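Local coordinates for protein spermidine N(1)-acetyltransferase (Thermoplasma acidophilum, PDB 3K9U) that transfers the acetyl group of acetyl coenzyme A to polyamines such as spermidine and so helps to protect the cell from polyamine toxicity, at residues 92-97 and 105-110; 125-130 and 136-141. One frame throughout, in Å; residues are numbered along the deposited sequence.

Interactions 1 and 2 are both buried contacts, each joining a strand to the helix that follows it and each touching the same acetyl-CoA; their centres lie about 7 and 12 Å from the centre of the chain. Strands 86-94 and 122-128 are parallel neighbours in the sheet, linked by helix 103-118. Interaction 1 is purely aliphatic between its segments and holds the cofactor mainly by backbone groups, whereas interaction 2 sets aliphatic groups against a buried tyrosine ring and uses side chains from the thioester to the 3'-phosphate, where K140 is exposed. The two join where K105 NZ lies 2.6 Å from N141 OD1, a probable hydrogen bond, and where L92 packs on F137.

Interaction 1: residues 92-97 and 105-110; sequences LYLKPE and KTLLLE. With ACO (acetyl coenzyme *a), chain G.
L92 and L94, on strand 86-94, meet residues 105-110 through L107, and the strand bearing the two leucines is also the one along which the pantetheine arm of acetyl-CoA lies. The helical segment opens with K105, whose backbone N makes a weak bond of 3.5 Å to O2A of the pyrophosphate, joining the NH groups of H100, K102 and G104 that also bind the cofactor. The helix start would therefore be expected to favour the phosphate charge. At T106 the hydroxyl turns back to bond K102 O, just before the helix, and the side chain leans on I5 of strand 3-7. L107 comes next and does the work across the contact: with CG anti to its carbonyl carbon (chi1 -82°), it delivers CD1 to the strand, 3.8 Å from L92 CD1 and 3.9 Å from L94 CD2. I5 and I78 pack round it as well. L108, one place on, turns to N141 instead.

The backbone of the same two strand leucines grips the pantetheine. L92 O receives N4P at 2.7 Å, L94 N gives to O9P at 3.0 Å, and L92 N reaches the acetyl oxygen in a weak bond. Y93 points away from the helix. Y93 CD1 lies 3.6 Å from C6P of acetyl-CoA, while the hydroxyl is bonded to Y28 OH and the ring meets W24. With an alanine here, the arm would probably lose the ring that flanks C6P, and the hydroxyl of Y28 would be left without this partner. Strand, loop and helix start together open the beta-alpha-beta unit of strand 86-94, helix 103-118 and strand 122-128, which in GNAT acetyltransferases carries the pyrophosphate-binding loop.

Interaction 2: residues 125-130 and 136-141; sequences LYVHRQ and SFYYKN. With ACO (acetyl coenzyme *a), chain G.
L125 lies over the ring of Y138, a CH-pi contact in which CD2 sits 3.6 Å from the ring centroid and only 11° off its normal. This joins strand 122-128 to helix 132-139, the second beta-alpha pair of the GNAT fold, in which the parallel strands 86-94 and 122-128 hold the acetyl group between them. L125 keeps CG between its backbone N and carbonyl carbon (chi1 67°), bringing both methyls against the one ring. V127 adds a looser approach, CB to CE2, and its CG2 lies near the thioester sulfur.

The tyrosine also meets the cofactor. S1P lies at its edge, near the ring plane, and Y138 OH comes within 3.3 Å of the acetyl carbon C, a position consistent with the role of proton donor assigned to Y138 by similarity. Y126 O approaches the acetyl CH3 at 3.2 Å. The F143 and Y138 rings meet edge-to-face, and L89 of strand 86-94 packs against both L125 and Y138, so the tyrosine is packed from the sheet side as well.

Farther from the thioester, S136 and K140 hold the ribose and the 3'-phosphate by hydrogen bonds. O2B donates to S136 OG, which is itself bonded to S132 O, and K140, extended beyond CG, brings NZ to O2B at 2.6 Å, O9A of the 3'-phosphate at 2.8 Å and O3B. NZ thus bonds three oxygens of the cofactor and would be expected to balance part of the phosphate charge. F137 presents one ring face to CCP of the pantetheine, 3.3 Å above its plane. N141, tied through its OD1 to K105, places ND2 over the opposite face and bonds F137 O from ND2 at 2.8 Å, with an N-H...O angle of 164°.

Interaction 1: residues 92-97 and 105-110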
loop_
_atom_site.group_PDB
_atom_site.type_symbol
_atom_site.label_atom_id
_atom_site.label_comp_id
_atom_site.label_asym_id
_atom_site.label_seq_id
_atom_site.Cartn_x
_atom_site.Cartn_y
_atom_site.Cartn_z
ATOM N N LEU A 92 5.631 -9.606 -12.304
ATOM C CA LEU A 92 4.842 -9.795 -11.087
ATOM C C LEU A 92 4.366 -8.471 -10.558
ATOM O O LEU A 92 5.161 -7.676 -10.052
ATOM C CB LEU A 92 5.673 -10.501 -10.008
ATOM C CG LEU A 92 5.085 -10.719 -8.625
ATOM C CD1 LEU A 92 3.805 -11.441 -8.750
ATOM C CD2 LEU A 92 6.055 -11.509 -7.754
ATOM N N TYR A 93 3.061 -8.255 -10.660
ATOM C CA TYR A 93 2.463 -6.970 -10.343
ATOM C C TYR A 93 1.114 -7.167 -9.658
ATOM O O TYR A 93 0.302 -7.950 -10.130
ATOM C CB TYR A 93 2.279 -6.131 -11.627
ATOM C CG TYR A 93 3.575 -5.681 -12.249
ATOM C CD1 TYR A 93 4.237 -4.554 -11.778
ATOM C CD2 TYR A 93 4.164 -6.402 -13.282
ATOM C CE1 TYR A 93 5.433 -4.149 -12.316
ATOM C CE2 TYR A 93 5.369 -6.000 -13.834
ATOM C CZ TYR A 93 5.990 -4.869 -13.358
ATOM O OH TYR A 93 7.183 -4.460 -13.897
ATOM N N LEU A 94 0.897 -6.444 -8.557
ATOM C CA LEU A 94 -0.386 -6.359 -7.877
ATOM C C LEU A 94 -0.897 -4.922 -7.937
ATOM O O LEU A 94 -0.087 -3.975 -8.020
ATOM C CB LEU A 94 -0.229 -6.686 -6.403
ATOM C CG LEU A 94 0.483 -7.986 -6.055
ATOM C CD1 LEU A 94 0.582 -8.186 -4.492
ATOM C CD2 LEU A 94 -0.224 -9.150 -6.749
ATOM N N LYS A 95 -2.221 -4.767 -7.806
ATOM C CA LYS A 95 -2.820 -3.481 -7.474
ATOM C C LYS A 95 -2.188 -2.968 -6.198
ATOM O O LYS A 95 -2.064 -3.721 -5.228
ATOM C CB LYS A 95 -4.324 -3.588 -7.235
ATOM C CG LYS A 95 -5.195 -3.572 -8.462
ATOM C CD LYS A 95 -6.725 -3.405 -8.078
ATOM C CE LYS A 95 -7.248 -1.920 -7.918
ATOM N NZ LYS A 95 -7.499 -1.434 -6.486
ATOM N N PRO A 96 -1.824 -1.673 -6.168
ATOM C CA PRO A 96 -1.086 -1.129 -5.010
ATOM C C PRO A 96 -1.754 -1.353 -3.674
ATOM O O PRO A 96 -1.076 -1.632 -2.670
ATOM C CB PRO A 96 -0.990 0.360 -5.318
ATOM C CG PRO A 96 -1.036 0.396 -6.853
ATOM C CD PRO A 96 -1.942 -0.700 -7.273
ATOM N N GLU A 97 -3.072 -1.261 -3.644
ATOM C CA GLU A 97 -3.791 -1.364 -2.374
ATOM C C GLU A 97 -3.909 -2.820 -1.884
ATOM O O GLU A 97 -4.374 -3.033 -0.777
ATOM C CB GLU A 97 -5.156 -0.604 -2.385
ATOM C CG GLU A 97 -5.962 -0.687 -3.662
ATOM C CD GLU A 97 -5.539 0.370 -4.714
ATOM O OE1 GLU A 97 -5.808 1.590 -4.486
ATOM O OE2 GLU A 97 -4.948 -0.011 -5.755
ATOM N N LYS A 105 3.748 -13.180 -2.455
ATOM C CA LYS A 105 4.385 -14.382 -1.992
ATOM C C LYS A 105 3.585 -15.594 -2.440
ATOM O O LYS A 105 4.168 -16.609 -2.805
ATOM C CB LYS A 105 4.487 -14.366 -0.478
ATOM C CG LYS A 105 5.405 -15.436 0.144
ATOM C CD LYS A 105 5.536 -15.139 1.665
ATOM C CE LYS A 105 6.678 -15.881 2.356
ATOM N NZ LYS A 105 7.976 -15.380 1.883
ATOM N N THR A 106 2.260 -15.486 -2.416
ATOM C CA THR A 106 1.405 -16.593 -2.805
ATOM C C THR A 106 1.536 -16.906 -4.278
ATOM O O THR A 106 1.641 -18.061 -4.650
ATOM C CB THR A 106 -0.045 -16.311 -2.471
ATOM O OG1 THR A 106 -0.128 -16.015 -1.079
ATOM C CG2 THR A 106 -0.945 -17.525 -2.786
ATOM N N LEU A 107 1.572 -15.869 -5.111
ATOM C CA LEU A 107 1.810 -16.051 -6.535
ATOM C C LEU A 107 3.162 -16.729 -6.764
ATOM O O LEU A 107 3.240 -17.732 -7.467
ATOM C CB LEU A 107 1.738 -14.708 -7.295
ATOM C CG LEU A 107 0.329 -14.252 -7.651
ATOM C CD1 LEU A 107 0.287 -12.762 -8.027
ATOM C CD2 LEU A 107 -0.234 -15.087 -8.757
ATOM N N LEU A 108 4.218 -16.215 -6.132
ATOM C CA LEU A 108 5.542 -16.849 -6.216
ATOM C C LEU A 108 5.542 -18.297 -5.758
ATOM O O LEU A 108 6.160 -19.168 -6.400
ATOM C CB LEU A 108 6.560 -16.087 -5.388
ATOM C CG LEU A 108 8.025 -16.529 -5.509
ATOM C CD1 LEU A 108 8.556 -16.419 -6.973
ATOM C CD2 LEU A 108 8.881 -15.694 -4.554
ATOM N N LEU A 109 4.849 -18.578 -4.660
ATOM C CA LEU A 109 4.818 -19.950 -4.151
ATOM C C LEU A 109 4.092 -20.928 -5.092
ATOM O O LEU A 109 4.498 -22.087 -5.210
ATOM C CB LEU A 109 4.263 -20.011 -2.734
ATOM C CG LEU A 109 5.275 -19.524 -1.663
ATOM C CD1 LEU A 109 4.587 -19.281 -0.312
ATOM C CD2 LEU A 109 6.458 -20.533 -1.523
ATOM N N GLU A 110 3.059 -20.449 -5.786
ATOM C CA GLU A 110 2.341 -21.285 -6.745
ATOM C C GLU A 110 3.218 -21.577 -7.942
ATOM O O GLU A 110 3.284 -22.712 -8.416
ATOM C CB GLU A 110 1.040 -20.619 -7.213
ATOM C CG GLU A 110 -0.076 -20.706 -6.196
ATOM C CD GLU A 110 -0.448 -22.152 -5.882
ATOM O OE1 GLU A 110 -0.792 -22.932 -6.811
ATOM O OE2 GLU A 110 -0.368 -22.503 -4.703
HETATM N N1A ACO G . 5.480 -0.633 0.401
HETATM C C2A ACO G . 6.781 -0.939 0.628
HETATM N N3A ACO G . 7.247 -2.199 0.573
HETATM C C4A ACO G . 6.448 -3.232 0.249
HETATM C C5A ACO G . 5.041 -2.935 -0.009
HETATM C C6A ACO G . 4.581 -1.539 0.072
HETATM N N6A ACO G . 3.288 -1.193 -0.146
HETATM N N7A ACO G . 4.458 -4.086 -0.292
HETATM C C8A ACO G . 5.398 -5.041 -0.210
HETATM N N9A ACO G . 6.605 -4.541 0.090
HETATM C C1B ACO G . 7.837 -5.375 0.273
HETATM C C2B ACO G . 8.536 -5.192 1.622
HETATM O O2B ACO G . 9.949 -5.513 1.538
HETATM C C3B ACO G . 7.858 -6.181 2.524
HETATM O O3B ACO G . 8.701 -6.556 3.630
HETATM P P3B ACO G . 8.490 -5.738 5.028
HETATM O O7A ACO G . 7.271 -6.363 5.575
HETATM O O8A ACO G . 8.323 -4.286 4.596
HETATM O O9A ACO G . 9.803 -6.055 5.724
HETATM C C4B ACO G . 7.462 -7.308 1.588
HETATM O O4B ACO G . 7.493 -6.763 0.261
HETATM C C5B ACO G . 6.086 -7.874 1.865
HETATM O O5B ACO G . 5.924 -9.176 1.285
HETATM P P1A ACO G . 4.553 -9.596 0.550
HETATM O O1A ACO G . 3.354 -9.139 1.369
HETATM O O2A ACO G . 4.629 -11.041 0.136
HETATM O O3A ACO G . 4.687 -8.656 -0.769
HETATM P P2A ACO G . 3.458 -8.387 -1.798
HETATM O O4A ACO G . 3.182 -6.903 -1.739
HETATM O O5A ACO G . 2.344 -9.406 -1.591
HETATM O O6A ACO G . 4.124 -8.716 -3.202
HETATM C CBP ACO G . 5.190 -7.369 -4.859
HETATM C CCP ACO G . 5.380 -8.164 -3.580
HETATM C CDP ACO G . 6.530 -6.836 -5.328
HETATM C CEP ACO G . 4.656 -8.340 -5.908
HETATM C CAP ACO G . 4.175 -6.222 -4.644
HETATM O OAP ACO G . 4.555 -5.368 -3.558
HETATM C C9P ACO G . 3.959 -5.373 -5.866
HETATM O O9P ACO G . 3.196 -5.755 -6.735
HETATM N N8P ACO G . 4.646 -4.257 -5.934
HETATM C C7P ACO G . 4.627 -3.358 -7.066
HETATM C C6P ACO G . 5.096 -3.966 -8.378
HETATM C C5P ACO G . 6.500 -4.531 -8.356
HETATM O O5P ACO G . 7.434 -3.948 -7.826
HETATM N N4P ACO G . 6.671 -5.688 -9.002
HETATM C C3P ACO G . 7.991 -6.290 -9.178
HETATM C C2P ACO G . 8.599 -5.827 -10.494
HETATM S S1P ACO G . 10.064 -6.723 -10.912
HETATM C C ACO G . 9.515 -7.955 -11.934
HETATM O O ACO G . 8.341 -7.945 -12.281
HETATM C CH3 ACO G . 10.460 -9.029 -12.441
#

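Interaction 2: residues 125-130 and 136-141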
loop_
_atom_site.group_PDB
_atom_site.type_symbol
_atom_site.label_atom_id
_atom_site.label_comp_id
_atom_site.label_asym_id
_atom_site.label_seq_id
_atom_site.Cartn_x
_atom_site.Cartn_y
_atom_site.Cartn_z
ATOM N N LEU A 125 15.683 -13.301 -12.556
ATOM C CA LEU A 125 14.797 -12.184 -12.801
ATOM C C LEU A 125 15.581 -10.887 -12.919
ATOM O O LEU A 125 16.696 -10.785 -12.405
ATOM C CB LEU A 125 13.753 -12.094 -11.690
ATOM C CG LEU A 125 14.221 -11.737 -10.265
ATOM C CD1 LEU A 125 14.366 -10.200 -10.080
ATOM C CD2 LEU A 125 13.316 -12.321 -9.193
ATOM N N TYR A 126 14.990 -9.900 -13.605
ATOM C CA TYR A 126 15.525 -8.550 -13.641
ATOM C C TYR A 126 14.563 -7.653 -12.849
ATOM O O TYR A 126 13.359 -7.696 -13.045
ATOM C CB TYR A 126 15.621 -8.036 -15.096
ATOM C CG TYR A 126 16.601 -8.781 -16.007
ATOM C CD1 TYR A 126 17.650 -8.115 -16.643
ATOM C CD2 TYR A 126 16.459 -10.133 -16.240
ATOM C CE1 TYR A 126 18.553 -8.798 -17.496
ATOM C CE2 TYR A 126 17.333 -10.818 -17.082
ATOM C CZ TYR A 126 18.387 -10.159 -17.699
ATOM O OH TYR A 126 19.234 -10.899 -18.505
ATOM N N VAL A 127 15.109 -6.852 -11.944
ATOM C CA VAL A 127 14.357 -5.841 -11.221
ATOM C C VAL A 127 15.143 -4.515 -11.304
ATOM O O VAL A 127 16.403 -4.491 -11.232
ATOM C CB VAL A 127 14.148 -6.259 -9.752
ATOM C CG1 VAL A 127 15.474 -6.548 -9.067
ATOM C CG2 VAL A 127 13.328 -5.193 -8.951
ATOM N N HIS A 128 14.426 -3.428 -11.507
ATOM C CA HIS A 128 15.049 -2.096 -11.529
ATOM C C HIS A 128 15.640 -1.805 -10.131
ATOM O O HIS A 128 14.990 -2.020 -9.119
ATOM C CB HIS A 128 14.017 -1.017 -11.884
ATOM C CG HIS A 128 14.618 0.294 -12.303
ATOM N ND1 HIS A 128 15.274 1.125 -11.427
ATOM C CD2 HIS A 128 14.630 0.930 -13.502
ATOM C CE1 HIS A 128 15.690 2.205 -12.064
ATOM N NE2 HIS A 128 15.316 2.109 -13.328
ATOM N N ARG A 129 16.864 -1.314 -10.107
ATOM C CA ARG A 129 17.576 -1.027 -8.865
ATOM C C ARG A 129 16.909 0.010 -7.970
ATOM O O ARG A 129 17.118 -0.029 -6.778
ATOM C CB ARG A 129 19.005 -0.591 -9.181
ATOM C CG ARG A 129 19.102 0.831 -9.765
ATOM C CD ARG A 129 20.185 0.915 -10.843
ATOM N NE ARG A 129 21.539 0.895 -10.310
ATOM C CZ ARG A 129 22.586 0.293 -10.883
ATOM N NH1 ARG A 129 23.783 0.360 -10.285
ATOM N NH2 ARG A 129 22.458 -0.391 -12.023
ATOM N N GLN A 130 16.111 0.933 -8.516
ATOM C CA GLN A 130 15.374 1.858 -7.627
ATOM C C GLN A 130 14.015 1.328 -7.178
ATOM O O GLN A 130 13.328 1.978 -6.408
ATOM C CB GLN A 130 15.186 3.241 -8.251
ATOM C CG GLN A 130 16.469 3.939 -8.655
ATOM C CD GLN A 130 16.158 5.225 -9.379
ATOM O OE1 GLN A 130 16.496 5.395 -10.554
ATOM N NE2 GLN A 130 15.455 6.125 -8.690
ATOM N N SER A 136 13.311 -5.595 -2.517
ATOM C CA SER A 136 13.313 -6.087 -1.127
ATOM C C SER A 136 12.380 -7.277 -0.985
ATOM O O SER A 136 12.654 -8.169 -0.237
ATOM C CB SER A 136 12.967 -4.968 -0.144
ATOM O OG SER A 136 11.670 -4.465 -0.357
ATOM N N PHE A 137 11.293 -7.313 -1.758
ATOM C CA PHE A 137 10.426 -8.482 -1.741
ATOM C C PHE A 137 11.172 -9.745 -2.191
ATOM O O PHE A 137 11.024 -10.808 -1.589
ATOM C CB PHE A 137 9.181 -8.262 -2.595
ATOM C CG PHE A 137 8.440 -9.544 -2.935
ATOM C CD1 PHE A 137 8.656 -10.180 -4.165
ATOM C CD2 PHE A 137 7.541 -10.112 -2.023
ATOM C CE1 PHE A 137 7.983 -11.365 -4.499
ATOM C CE2 PHE A 137 6.832 -11.294 -2.345
ATOM C CZ PHE A 137 7.062 -11.932 -3.593
ATOM N N TYR A 138 11.980 -9.618 -3.229
ATOM C CA TYR A 138 12.740 -10.758 -3.744
ATOM C C TYR A 138 13.844 -11.216 -2.823
ATOM O O TYR A 138 14.039 -12.429 -2.679
ATOM C CB TYR A 138 13.339 -10.444 -5.102
ATOM C CG TYR A 138 12.305 -10.284 -6.170
ATOM C CD1 TYR A 138 11.334 -11.263 -6.391
ATOM C CD2 TYR A 138 12.294 -9.154 -6.981
ATOM C CE1 TYR A 138 10.383 -11.089 -7.373
ATOM C CE2 TYR A 138 11.348 -8.975 -7.943
ATOM C CZ TYR A 138 10.412 -9.933 -8.151
ATOM O OH TYR A 138 9.505 -9.729 -9.155
ATOM N N TYR A 139 14.571 -10.281 -2.202
ATOM C CA TYR A 139 15.620 -10.701 -1.276
ATOM C C TYR A 139 15.027 -11.368 -0.052
ATOM O O TYR A 139 15.681 -12.211 0.543
ATOM C CB TYR A 139 16.708 -9.633 -0.969
ATOM C CG TYR A 139 16.449 -8.444 0.003
ATOM C CD1 TYR A 139 16.568 -7.112 -0.453
ATOM C CD2 TYR A 139 16.209 -8.634 1.374
ATOM C CE1 TYR A 139 16.382 -5.996 0.420
ATOM C CE2 TYR A 139 16.033 -7.512 2.254
ATOM C CZ TYR A 139 16.099 -6.205 1.752
ATOM O OH TYR A 139 15.939 -5.098 2.585
ATOM N N LYS A 140 13.782 -11.027 0.290
ATOM C CA LYS A 140 13.094 -11.666 1.409
ATOM C C LYS A 140 12.475 -13.013 1.005
ATOM O O LYS A 140 11.979 -13.730 1.842
ATOM C CB LYS A 140 12.026 -10.734 1.972
ATOM C CG LYS A 140 12.613 -9.603 2.844
ATOM C CD LYS A 140 11.688 -8.389 2.867
ATOM C CE LYS A 140 12.444 -7.137 3.394
ATOM N NZ LYS A 140 11.548 -5.907 3.514
ATOM N N ASN A 141 12.496 -13.342 -0.278
ATOM C CA ASN A 141 12.036 -14.629 -0.750
ATOM C C ASN A 141 13.152 -15.461 -1.376
ATOM O O ASN A 141 12.906 -16.277 -2.273
ATOM C CB ASN A 141 10.870 -14.419 -1.704
ATOM C CG ASN A 141 9.609 -14.102 -0.970
ATOM O OD1 ASN A 141 8.960 -14.999 -0.454
ATOM N ND2 ASN A 141 9.300 -12.820 -0.825
HETATM N N1A ACO G . 5.480 -0.633 0.401
HETATM C C2A ACO G . 6.781 -0.939 0.628
HETATM N N3A ACO G . 7.247 -2.199 0.573
HETATM C C4A ACO G . 6.448 -3.232 0.249
HETATM C C5A ACO G . 5.041 -2.935 -0.009
HETATM C C6A ACO G . 4.581 -1.539 0.072
HETATM N N6A ACO G . 3.288 -1.193 -0.146
HETATM N N7A ACO G . 4.458 -4.086 -0.292
HETATM C C8A ACO G . 5.398 -5.041 -0.210
HETATM N N9A ACO G . 6.605 -4.541 0.090
HETATM C C1B ACO G . 7.837 -5.375 0.273
HETATM C C2B ACO G . 8.536 -5.192 1.622
HETATM O O2B ACO G . 9.949 -5.513 1.538
HETATM C C3B ACO G . 7.858 -6.181 2.524
HETATM O O3B ACO G . 8.701 -6.556 3.630
HETATM P P3B ACO G . 8.490 -5.738 5.028
HETATM O O7A ACO G . 7.271 -6.363 5.575
HETATM O O8A ACO G . 8.323 -4.286 4.596
HETATM O O9A ACO G . 9.803 -6.055 5.724
HETATM C C4B ACO G . 7.462 -7.308 1.588
HETATM O O4B ACO G . 7.493 -6.763 0.261
HETATM C C5B ACO G . 6.086 -7.874 1.865
HETATM O O5B ACO G . 5.924 -9.176 1.285
HETATM P P1A ACO G . 4.553 -9.596 0.550
HETATM O O1A ACO G . 3.354 -9.139 1.369
HETATM O O2A ACO G . 4.629 -11.041 0.136
HETATM O O3A ACO G . 4.687 -8.656 -0.769
HETATM P P2A ACO G . 3.458 -8.387 -1.798
HETATM O O4A ACO G . 3.182 -6.903 -1.739
HETATM O O5A ACO G . 2.344 -9.406 -1.591
HETATM O O6A ACO G . 4.124 -8.716 -3.202
HETATM C CBP ACO G . 5.190 -7.369 -4.859
HETATM C CCP ACO G . 5.380 -8.164 -3.580
HETATM C CDP ACO G . 6.530 -6.836 -5.328
HETATM C CEP ACO G . 4.656 -8.340 -5.908
HETATM C CAP ACO G . 4.175 -6.222 -4.644
HETATM O OAP ACO G . 4.555 -5.368 -3.558
HETATM C C9P ACO G . 3.959 -5.373 -5.866
HETATM O O9P ACO G . 3.196 -5.755 -6.735
HETATM N N8P ACO G . 4.646 -4.257 -5.934
HETATM C C7P ACO G . 4.627 -3.358 -7.066
HETATM C C6P ACO G . 5.096 -3.966 -8.378
HETATM C C5P ACO G . 6.500 -4.531 -8.356
HETATM O O5P ACO G . 7.434 -3.948 -7.826
HETATM N N4P ACO G . 6.671 -5.688 -9.002
HETATM C C3P ACO G . 7.991 -6.290 -9.178
HETATM C C2P ACO G . 8.599 -5.827 -10.494
HETATM S S1P ACO G . 10.064 -6.723 -10.912
HETATM C C ACO G . 9.515 -7.955 -11.934
HETATM O O ACO G . 8.341 -7.945 -12.281
HETATM C CH3 ACO G . 10.460 -9.029 -12.441
#